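PDB 1GL4: nidogen-1 from Mus musculus, which is a secreted basement-membrane glycoprotein that associates tightly with laminin and also binds collagen IV and perlecan. Local coordinates for residues G85-A90 against L271-G276; E190-S195 against Q249-D254; R205-M210 against H223-R228. One frame throughout, in Å; residues are numbered along the deposited sequence.

In the fold
All three contacts lie in the G2 beta-barrel and together run across six neighbouring strands: 86-92, 266-276, 248-261, 182-195, 198-210 and 221-232. Interaction 1 joins the first two, interaction 2 the middle two and interaction 3 the last two. In sequence they are nested, with 205-210/223-228 inside the loop closed by 190-195/249-254, and that inside 85-90/271-276. Centres of interactions 1 and 2 lie about 13 Å apart, those of 2 and 3 about 18 Å, and those of 1 and 3 about 19 Å. Backbone bonds link interactions 1 and 2, and a Glu190-Arg205 salt bridge links 2 and 3. The perlecan-binding residues Tyr79 and Arg268 lie near interaction 1 alone.

Interaction 1: G85-A90 against L271-G276; sequences GRSYTA and LSNSIG
Arg86 and Ser272 form a non-hydrogen-bonded pair where segments 86-90 and 271-276 run antiparallel, their directions 145° apart, and the adjoining hydrogen-bonded pair, Ser87 with Leu271, exchanges both of its backbone bonds. This is a seam in the wall of the nidogen G2 beta-barrel, a fold related to that of green fluorescent protein, and it closes between strands far apart in sequence. At the start of the seam Gly85 O accepts Asn273 N at 2.6 Å, and Asn273 ND2 adds a weak bond of 3.5 Å to the same Gly85 oxygen. Asn273 CG stands beside its own backbone N, on the side from which ND2 reaches the carbonyl. Gly85 has a positive phi, and with no side chain its CA can lie 3.6 Å from Asn273 O.

Ser87 and Leu271 share one face of the sheet, where Ser87 OG approaches Leu271 O to 3.7 Å. Arg86 and Ser272 occupy the other. The Arg86 chain leaves with CG anti to the backbone N (chi1 -166°) and runs extended as far as NE, its CD passing 3.6 Å from Ser272 OG. The guanidinium has further partners: Ser255 O takes a bond from NH1, and NH2 bonds to the backbone of the other protein in the assembly, where Tyr88 also packs against an apolar side chain of that protein. Between the two segments, the bond from Arg86 NH1 to Ser272 OG is 3.0 Å long, with the hydroxyl oxygen 23° out of the guanidinium plane.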
loop_
_atom_site.group_PDB
_atom_site.type_symbol
_atom_site.label_atom_id
_atom_site.label_comp_id
_atom_site.label_asym_id
_atom_site.label_seq_id
_atom_site.Cartn_x
_atom_site.Cartn_y
_atom_site.Cartn_z
ATOM N N GLY A 85 -3.355 4.360 8.111
ATOM C CA GLY A 85 -4.089 4.186 6.870
ATOM C C GLY A 85 -3.399 4.511 5.553
ATOM O O GLY A 85 -4.030 4.420 4.496
ATOM N N ARG A 86 -2.121 4.878 5.580
ATOM C CA ARG A 86 -1.439 5.201 4.330
ATOM C C ARG A 86 -0.371 4.173 3.946
ATOM O O ARG A 86 0.529 3.874 4.729
ATOM C CB ARG A 86 -0.824 6.599 4.419
ATOM C CG ARG A 86 -0.379 7.177 3.072
ATOM C CD ARG A 86 -0.216 8.694 3.153
ATOM N NE ARG A 86 0.284 9.278 1.906
ATOM C CZ ARG A 86 -0.385 9.311 0.757
ATOM N NH1 ARG A 86 -1.607 8.797 0.665
ATOM N NH2 ARG A 86 0.178 9.864 -0.312
ATOM N N SER A 87 -0.479 3.624 2.739
ATOM C CA SER A 87 0.495 2.641 2.281
ATOM C C SER A 87 1.372 3.236 1.188
ATOM O O SER A 87 0.871 3.855 0.243
ATOM C CB SER A 87 -0.206 1.381 1.761
ATOM O OG SER A 87 -1.010 1.665 0.632
ATOM N N TYR A 88 2.681 3.054 1.335
ATOM C CA TYR A 88 3.666 3.560 0.380
ATOM C C TYR A 88 4.376 2.366 -0.253
ATOM O O TYR A 88 4.998 1.569 0.449
ATOM C CB TYR A 88 4.704 4.432 1.089
ATOM C CG TYR A 88 4.148 5.592 1.890
ATOM C CD1 TYR A 88 3.528 5.383 3.122
ATOM C CD2 TYR A 88 4.289 6.908 1.437
ATOM C CE1 TYR A 88 3.069 6.456 3.893
ATOM C CE2 TYR A 88 3.834 7.988 2.197
ATOM C CZ TYR A 88 3.226 7.752 3.427
ATOM O OH TYR A 88 2.781 8.811 4.190
ATOM N N THR A 89 4.300 2.240 -1.574
ATOM C CA THR A 89 4.933 1.110 -2.249
ATOM C C THR A 89 5.955 1.522 -3.309
ATOM O O THR A 89 5.729 2.463 -4.075
ATOM C CB THR A 89 3.862 0.199 -2.918
ATOM O OG1 THR A 89 2.953 -0.288 -1.922
ATOM C CG2 THR A 89 4.521 -0.988 -3.615
ATOM N N ALA A 90 7.083 0.815 -3.335
ATOM C CA ALA A 90 8.148 1.069 -4.306
ATOM C C ALA A 90 8.481 -0.229 -5.033
ATOM O O ALA A 90 8.635 -1.281 -4.408
ATOM C CB ALA A 90 9.392 1.599 -3.607
ATOM N N LEU A 271 -1.304 5.607 -1.290
ATOM C CA LEU A 271 -2.719 5.871 -1.065
ATOM C C LEU A 271 -3.173 5.730 0.393
ATOM O O LEU A 271 -2.561 5.005 1.192
ATOM C CB LEU A 271 -3.596 4.999 -1.981
ATOM C CG LEU A 271 -3.303 3.545 -2.356
ATOM C CD1 LEU A 271 -4.452 3.023 -3.232
ATOM C CD2 LEU A 271 -2.005 3.436 -3.122
ATOM N N SER A 272 -4.245 6.442 0.728
ATOM C CA SER A 272 -4.810 6.430 2.076
ATOM C C SER A 272 -6.097 5.608 2.101
ATOM O O SER A 272 -6.924 5.717 1.195
ATOM C CB SER A 272 -5.062 7.863 2.533
ATOM O OG SER A 272 -3.826 8.557 2.633
ATOM N N ASN A 273 -6.271 4.811 3.153
ATOM C CA ASN A 273 -7.419 3.909 3.254
ATOM C C ASN A 273 -8.143 3.841 4.600
ATOM O O ASN A 273 -7.510 3.875 5.659
ATOM C CB ASN A 273 -6.955 2.487 2.914
ATOM C CG ASN A 273 -6.239 2.409 1.590
ATOM O OD1 ASN A 273 -6.816 1.991 0.590
ATOM N ND2 ASN A 273 -4.971 2.825 1.571
ATOM N N SER A 274 -9.471 3.718 4.528
ATOM C CA SER A 274 -10.349 3.566 5.694
ATOM C C SER A 274 -11.352 2.463 5.354
ATOM O O SER A 274 -11.842 2.401 4.225
ATOM C CB SER A 274 -11.116 4.857 5.993
ATOM O OG SER A 274 -10.289 5.802 6.655
ATOM N N ILE A 275 -11.657 1.594 6.312
ATOM C CA ILE A 275 -12.611 0.511 6.067
ATOM C C ILE A 275 -13.781 0.617 7.055
ATOM O O ILE A 275 -13.577 0.793 8.261
ATOM C CB ILE A 275 -11.920 -0.885 6.190
ATOM C CG1 ILE A 275 -12.848 -1.984 5.672
ATOM C CG2 ILE A 275 -11.543 -1.175 7.628
ATOM C CD1 ILE A 275 -12.985 -2.020 4.171
ATOM N N GLY A 276 -15.003 0.529 6.537
ATOM C CA GLY A 276 -16.173 0.634 7.391
ATOM C C GLY A 276 -17.483 0.258 6.718
ATOM O O GLY A 276 -17.486 -0.425 5.694
#

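Interaction 2: E190-S195 against Q249-D254; sequences ELYHYS and QQLSVD
Gln249 pairs with Tyr192 in both directions, its O receiving Tyr192 N at 2.9 Å and its N reaching back to Tyr192 O, so strand 248-261 of the G2 beta-barrel is laced antiparallel to strand 182-195. The bond to Gln249 O is almost straight, 178° at the hydrogen. The Gln249 amide finds its partner elsewhere: NE2 bonds to Lys124 O.

Gln250 comes next and turns to the opposite face of the sheet, where its aliphatic part meets Leu191. Leu191 CD2 rests 3.8 Å from Gln250 CB, and Val278 touches both residues. In the backbone, Gln250 CA makes a CA-H...O contact with Glu190 O.

Leu251 returns to the Gln249 face and is paired with Glu190 by two backbone bonds, including Leu251 N to Glu190 O at 2.8 Å. Its CG lies anti to the backbone N (chi1 -175°), and the branch lies alongside the Glu190 side chain and crosses the Tyr192 side chain at a slant. CD2 of Leu251 is 3.8 Å from Glu190 OE1, and its CB is as close to Tyr192 CE1. Tyr192 OH, itself 3.8 Å from Leu251 CD2, donates to Glu190 OE1 at 2.7 Å, meeting the oxygen 43° out of the carboxylate plane. Trp114, from the helix 107-115, stacks on the Tyr192 ring.

The Glu190 carboxylate is therefore buried yet gripped at both oxygens, by the tyrosine hydroxyl at OE1 and by a salt bridge from Arg205 at OE2, which would probably keep it ionised despite the apolar leucine beside it.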
loop_
_atom_site.group_PDB
_atom_site.type_symbol
_atom_site.label_atom_id
_atom_site.label_comp_id
_atom_site.label_asym_id
_atom_site.label_seq_id
_atom_site.Cartn_x
_atom_site.Cartn_y
_atom_site.Cartn_z
ATOM N N GLU A 190 -14.794 1.409 -2.806
ATOM C CA GLU A 190 -14.911 0.054 -3.356
ATOM C C GLU A 190 -15.659 -0.821 -2.370
ATOM O O GLU A 190 -15.470 -0.690 -1.161
ATOM C CB GLU A 190 -13.542 -0.598 -3.555
ATOM C CG GLU A 190 -12.714 -0.128 -4.713
ATOM C CD GLU A 190 -11.490 -1.015 -4.886
ATOM O OE1 GLU A 190 -10.728 -1.155 -3.904
ATOM O OE2 GLU A 190 -11.294 -1.575 -5.988
ATOM N N LEU A 191 -16.487 -1.727 -2.880
ATOM C CA LEU A 191 -17.229 -2.633 -2.011
ATOM C C LEU A 191 -16.605 -4.027 -2.032
ATOM O O LEU A 191 -16.365 -4.599 -3.098
ATOM C CB LEU A 191 -18.696 -2.710 -2.439
ATOM C CG LEU A 191 -19.469 -1.386 -2.339
ATOM C CD1 LEU A 191 -20.922 -1.600 -2.755
ATOM C CD2 LEU A 191 -19.399 -0.856 -0.913
ATOM N N TYR A 192 -16.335 -4.555 -0.843
ATOM C CA TYR A 192 -15.741 -5.876 -0.695
ATOM C C TYR A 192 -16.778 -6.810 -0.075
ATOM O O TYR A 192 -17.181 -6.622 1.075
ATOM C CB TYR A 192 -14.484 -5.798 0.189
ATOM C CG TYR A 192 -13.290 -5.157 -0.504
ATOM C CD1 TYR A 192 -13.274 -3.792 -0.798
ATOM C CD2 TYR A 192 -12.205 -5.930 -0.915
ATOM C CE1 TYR A 192 -12.196 -3.206 -1.500
ATOM C CE2 TYR A 192 -11.128 -5.362 -1.617
ATOM C CZ TYR A 192 -11.131 -4.002 -1.907
ATOM O OH TYR A 192 -10.079 -3.449 -2.614
ATOM N N HIS A 193 -17.199 -7.809 -0.850
ATOM C CA HIS A 193 -18.203 -8.785 -0.423
ATOM C C HIS A 193 -17.577 -10.053 0.165
ATOM O O HIS A 193 -16.707 -10.670 -0.453
ATOM C CB HIS A 193 -19.091 -9.157 -1.617
ATOM C CG HIS A 193 -19.721 -7.976 -2.289
ATOM N ND1 HIS A 193 -20.783 -7.287 -1.742
ATOM C CD2 HIS A 193 -19.395 -7.322 -3.429
ATOM C CE1 HIS A 193 -21.081 -6.256 -2.513
ATOM N NE2 HIS A 193 -20.254 -6.254 -3.544
ATOM N N TYR A 194 -18.036 -10.437 1.356
ATOM C CA TYR A 194 -17.525 -11.624 2.046
ATOM C C TYR A 194 -18.529 -12.775 2.073
ATOM O O TYR A 194 -19.728 -12.561 2.269
ATOM C CB TYR A 194 -17.149 -11.281 3.494
ATOM C CG TYR A 194 -16.902 -12.505 4.357
ATOM C CD1 TYR A 194 -15.693 -13.200 4.290
ATOM C CD2 TYR A 194 -17.910 -13.014 5.184
ATOM C CE1 TYR A 194 -15.494 -14.372 5.015
ATOM C CE2 TYR A 194 -17.721 -14.193 5.913
ATOM C CZ TYR A 194 -16.513 -14.866 5.821
ATOM O OH TYR A 194 -16.326 -16.047 6.508
ATOM N N SER A 195 -18.020 -13.995 1.896
ATOM C CA SER A 195 -18.838 -15.204 1.918
ATOM C C SER A 195 -17.973 -16.465 2.024
ATOM O O SER A 195 -17.193 -16.777 1.122
ATOM C CB SER A 195 -19.710 -15.288 0.659
ATOM O OG SER A 195 -20.412 -16.520 0.616
ATOM N N GLN A 249 -18.364 -4.758 3.169
ATOM C CA GLN A 249 -17.618 -3.684 3.826
ATOM C C GLN A 249 -17.187 -2.678 2.758
ATOM O O GLN A 249 -16.924 -3.050 1.618
ATOM C CB GLN A 249 -16.387 -4.240 4.559
ATOM C CG GLN A 249 -16.727 -5.237 5.677
ATOM C CD GLN A 249 -15.504 -5.732 6.429
ATOM O OE1 GLN A 249 -15.602 -6.614 7.287
ATOM N NE2 GLN A 249 -14.347 -5.170 6.115
ATOM N N GLN A 250 -17.117 -1.405 3.124
ATOM C CA GLN A 250 -16.734 -0.379 2.161
ATOM C C GLN A 250 -15.350 0.201 2.403
ATOM O O GLN A 250 -15.039 0.650 3.508
ATOM C CB GLN A 250 -17.769 0.750 2.158
ATOM C CG GLN A 250 -17.389 1.942 1.291
ATOM C CD GLN A 250 -18.431 3.046 1.334
ATOM O OE1 GLN A 250 -18.095 4.225 1.429
ATOM N NE2 GLN A 250 -19.698 2.666 1.259
ATOM N N LEU A 251 -14.521 0.180 1.363
ATOM C CA LEU A 251 -13.174 0.733 1.452
ATOM C C LEU A 251 -13.202 2.126 0.826
ATOM O O LEU A 251 -13.595 2.285 -0.336
ATOM C CB LEU A 251 -12.166 -0.143 0.695
ATOM C CG LEU A 251 -10.689 0.271 0.802
ATOM C CD1 LEU A 251 -10.152 -0.143 2.167
ATOM C CD2 LEU A 251 -9.857 -0.399 -0.304
ATOM N N SER A 252 -12.803 3.131 1.601
ATOM C CA SER A 252 -12.756 4.511 1.120
ATOM C C SER A 252 -11.290 4.861 0.851
ATOM O O SER A 252 -10.443 4.771 1.748
ATOM C CB SER A 252 -13.359 5.455 2.168
ATOM O OG SER A 252 -14.736 5.154 2.373
ATOM N N VAL A 253 -11.000 5.252 -0.388
ATOM C CA VAL A 253 -9.637 5.572 -0.806
ATOM C C VAL A 253 -9.465 7.022 -1.237
ATOM O O VAL A 253 -10.324 7.576 -1.923
ATOM C CB VAL A 253 -9.213 4.676 -1.992
ATOM C CG1 VAL A 253 -7.761 4.947 -2.365
ATOM C CG2 VAL A 253 -9.417 3.205 -1.636
ATOM N N ASP A 254 -8.347 7.627 -0.843
ATOM C CA ASP A 254 -8.061 9.010 -1.213
ATOM C C ASP A 254 -6.562 9.311 -1.188
ATOM O O ASP A 254 -5.757 8.458 -0.826
ATOM C CB ASP A 254 -8.794 9.978 -0.278
ATOM C CG ASP A 254 -8.042 10.220 1.017
ATOM O OD1 ASP A 254 -7.816 9.258 1.780
ATOM O OD2 ASP A 254 -7.671 11.383 1.267
#

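Interaction 3: R205-M210 against H223-R228; sequences REYTVM and HIYQWR
Tyr207 and Tyr225 meet with the CD2 atom of Tyr207 over the centre of the Tyr225 ring, 3.6 Å above its plane. The two side chains cross at about a right angle and their ring planes differ by 48°, an oblique packing. Both tyrosines hold CG between the backbone N and the carbonyl carbon (chi1 58° for Tyr207). The far end of each side chain comes nearer the partner strand. Trp227 closes the opposite face of the Tyr225 ring, its NE1 lying over the centre. On its other flank Tyr207 covers His223: its OH is 3.4 Å from His223 CB, and His223 CA lies over one face of the tyrosine ring. The imidazole edge then meets a methyl, with Val209 CG2 3.9 Å from His223 CD2.

Beneath this aromatic cluster runs the backbone of a beta hairpin, strands 198-210 and 221-232 of the G2 barrel. Arg205 with Tyr225 and Tyr207 with His223 are hydrogen-bonded pairs, each joined in both directions. Between them Glu206 and Ile224, a non-hydrogen-bonded pair, put their side chains on the other face, and Ile224 CG2 comes within 3.2 Å of the backbone oxygen Arg205 O.

Arg205 lies on the same face as Tyr225 and Tyr207. Its guanidinium lies nearly parallel to the Trp227 ring, planes 6° apart, with NH2 3.8 Å from Trp227 CD1. A water lying in the guanidinium plane accepts from Arg205 NE at 3.1 Å and donates to Tyr225 OH at 2.8 Å. Farther out, Ser203 OG and the Glu190 carboxylate hold Arg205 NH1, while Tyr188 offers its ring in a cation-pi contact. Pro104 O bonds Tyr225 OH, and His221 ND1 bonds His223 NE2.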
loop_
_atom_site.group_PDB
_atom_site.type_symbol
_atom_site.label_atom_id
_atom_site.label_comp_id
_atom_site.label_asym_id
_atom_site.label_seq_id
_atom_site.Cartn_x
_atom_site.Cartn_y
_atom_site.Cartn_z
ATOM N N ARG A 205 -13.630 2.383 -12.837
ATOM C CA ARG A 205 -13.178 3.736 -12.528
ATOM C C ARG A 205 -12.478 4.411 -13.702
ATOM O O ARG A 205 -12.148 3.771 -14.700
ATOM C CB ARG A 205 -12.198 3.709 -11.343
ATOM C CG ARG A 205 -12.692 2.986 -10.109
ATOM C CD ARG A 205 -11.829 3.332 -8.894
ATOM N NE ARG A 205 -10.554 2.618 -8.839
ATOM C CZ ARG A 205 -10.413 1.360 -8.422
ATOM N NH1 ARG A 205 -11.471 0.659 -8.026
ATOM N NH2 ARG A 205 -9.204 0.813 -8.359
ATOM N N GLU A 206 -12.237 5.711 -13.574
ATOM C CA GLU A 206 -11.552 6.443 -14.627
ATOM C C GLU A 206 -10.249 7.019 -14.078
ATOM O O GLU A 206 -10.086 7.173 -12.866
ATOM C CB GLU A 206 -12.438 7.575 -15.167
ATOM C CG GLU A 206 -12.594 8.756 -14.229
ATOM C CD GLU A 206 -13.293 9.949 -14.874
ATOM O OE1 GLU A 206 -13.248 11.046 -14.276
ATOM O OE2 GLU A 206 -13.886 9.795 -15.966
ATOM N N TYR A 207 -9.317 7.313 -14.977
ATOM C CA TYR A 207 -8.038 7.897 -14.606
ATOM C C TYR A 207 -7.664 8.894 -15.697
ATOM O O TYR A 207 -8.112 8.775 -16.844
ATOM C CB TYR A 207 -6.967 6.808 -14.449
ATOM C CG TYR A 207 -6.724 5.960 -15.680
ATOM C CD1 TYR A 207 -5.729 6.295 -16.593
ATOM C CD2 TYR A 207 -7.497 4.826 -15.936
ATOM C CE1 TYR A 207 -5.506 5.524 -17.734
ATOM C CE2 TYR A 207 -7.287 4.052 -17.079
ATOM C CZ TYR A 207 -6.294 4.408 -17.972
ATOM O OH TYR A 207 -6.105 3.677 -19.122
ATOM N N THR A 208 -6.865 9.887 -15.338
ATOM C CA THR A 208 -6.472 10.913 -16.293
ATOM C C THR A 208 -5.005 10.841 -16.668
ATOM O O THR A 208 -4.151 10.655 -15.806
ATOM C CB THR A 208 -6.749 12.314 -15.726
ATOM O OG1 THR A 208 -8.144 12.446 -15.446
ATOM C CG2 THR A 208 -6.328 13.400 -16.731
ATOM N N VAL A 209 -4.724 10.991 -17.962
ATOM C CA VAL A 209 -3.353 10.977 -18.466
ATOM C C VAL A 209 -2.933 12.382 -18.899
ATOM O O VAL A 209 -3.557 12.986 -19.776
ATOM C CB VAL A 209 -3.195 10.039 -19.686
ATOM C CG1 VAL A 209 -1.767 10.106 -20.209
ATOM C CG2 VAL A 209 -3.547 8.608 -19.301
ATOM N N MET A 210 -1.883 12.904 -18.272
ATOM C CA MET A 210 -1.359 14.224 -18.610
ATOM C C MET A 210 -0.141 14.039 -19.519
ATOM O O MET A 210 0.784 13.290 -19.188
ATOM C CB MET A 210 -0.958 14.980 -17.344
ATOM C CG MET A 210 -2.111 15.271 -16.397
ATOM S SD MET A 210 -1.569 16.188 -14.928
ATOM C CE MET A 210 -1.562 17.876 -15.577
ATOM N N HIS A 223 -9.510 7.954 -19.310
ATOM C CA HIS A 223 -9.737 6.597 -19.785
ATOM C C HIS A 223 -10.380 5.809 -18.649
ATOM O O HIS A 223 -10.289 6.204 -17.489
ATOM C CB HIS A 223 -8.410 5.977 -20.233
ATOM C CG HIS A 223 -7.748 6.736 -21.344
ATOM N ND1 HIS A 223 -8.196 6.689 -22.647
ATOM C CD2 HIS A 223 -6.733 7.634 -21.327
ATOM C CE1 HIS A 223 -7.489 7.529 -23.384
ATOM N NE2 HIS A 223 -6.596 8.116 -22.607
ATOM N N ILE A 224 -11.037 4.706 -18.987
ATOM C CA ILE A 224 -11.740 3.900 -17.991
ATOM C C ILE A 224 -11.271 2.453 -17.946
ATOM O O ILE A 224 -10.944 1.872 -18.978
ATOM C CB ILE A 224 -13.255 3.862 -18.303
ATOM C CG1 ILE A 224 -13.792 5.280 -18.482
ATOM C CG2 ILE A 224 -14.009 3.127 -17.191
ATOM C CD1 ILE A 224 -15.154 5.336 -19.165
ATOM N N TYR A 225 -11.228 1.876 -16.749
ATOM C CA TYR A 225 -10.877 0.466 -16.614
ATOM C C TYR A 225 -11.692 -0.196 -15.517
ATOM O O TYR A 225 -12.207 0.474 -14.620
ATOM C CB TYR A 225 -9.361 0.236 -16.409
ATOM C CG TYR A 225 -8.630 0.960 -15.282
ATOM C CD1 TYR A 225 -7.248 0.834 -15.165
ATOM C CD2 TYR A 225 -9.290 1.771 -14.359
ATOM C CE1 TYR A 225 -6.535 1.488 -14.172
ATOM C CE2 TYR A 225 -8.576 2.437 -13.348
ATOM C CZ TYR A 225 -7.194 2.285 -13.269
ATOM O OH TYR A 225 -6.458 2.939 -12.304
ATOM N N GLN A 226 -11.846 -1.511 -15.623
ATOM C CA GLN A 226 -12.615 -2.267 -14.645
ATOM C C GLN A 226 -11.731 -3.248 -13.897
ATOM O O GLN A 226 -11.061 -4.084 -14.509
ATOM C CB GLN A 226 -13.744 -3.048 -15.326
ATOM C CG GLN A 226 -14.627 -3.812 -14.335
ATOM C CD GLN A 226 -15.644 -4.715 -15.015
ATOM O OE1 GLN A 226 -15.288 -5.726 -15.622
ATOM N NE2 GLN A 226 -16.917 -4.351 -14.916
ATOM N N TRP A 227 -11.738 -3.139 -12.573
ATOM C CA TRP A 227 -10.961 -4.031 -11.721
ATOM C C TRP A 227 -11.853 -5.129 -11.137
ATOM O O TRP A 227 -12.942 -4.854 -10.635
ATOM C CB TRP A 227 -10.300 -3.246 -10.585
ATOM C CG TRP A 227 -9.091 -2.517 -11.039
ATOM C CD1 TRP A 227 -9.039 -1.267 -11.590
ATOM C CD2 TRP A 227 -7.759 -3.035 -11.092
ATOM N NE1 TRP A 227 -7.756 -0.978 -11.988
ATOM C CE2 TRP A 227 -6.949 -2.047 -11.695
ATOM C CE3 TRP A 227 -7.170 -4.242 -10.693
ATOM C CZ2 TRP A 227 -5.577 -2.230 -11.911
ATOM C CZ3 TRP A 227 -5.804 -4.425 -10.908
ATOM C CH2 TRP A 227 -5.026 -3.425 -11.512
ATOM N N ARG A 228 -11.385 -6.368 -11.219
ATOM C CA ARG A 228 -12.129 -7.517 -10.706
ATOM C C ARG A 228 -11.160 -8.360 -9.874
ATOM O O ARG A 228 -10.082 -8.697 -10.351
ATOM C CB ARG A 228 -12.671 -8.349 -11.876
ATOM C CG ARG A 228 -13.538 -7.566 -12.868
ATOM C CD ARG A 228 -14.074 -8.464 -13.995
ATOM N NE ARG A 228 -13.013 -8.971 -14.865
ATOM C CZ ARG A 228 -12.403 -8.254 -15.806
ATOM N NH1 ARG A 228 -12.744 -6.985 -16.017
ATOM N NH2 ARG A 228 -11.443 -8.802 -16.536
HETATM O O HOH W 1 -7.729 3.471 -9.881
#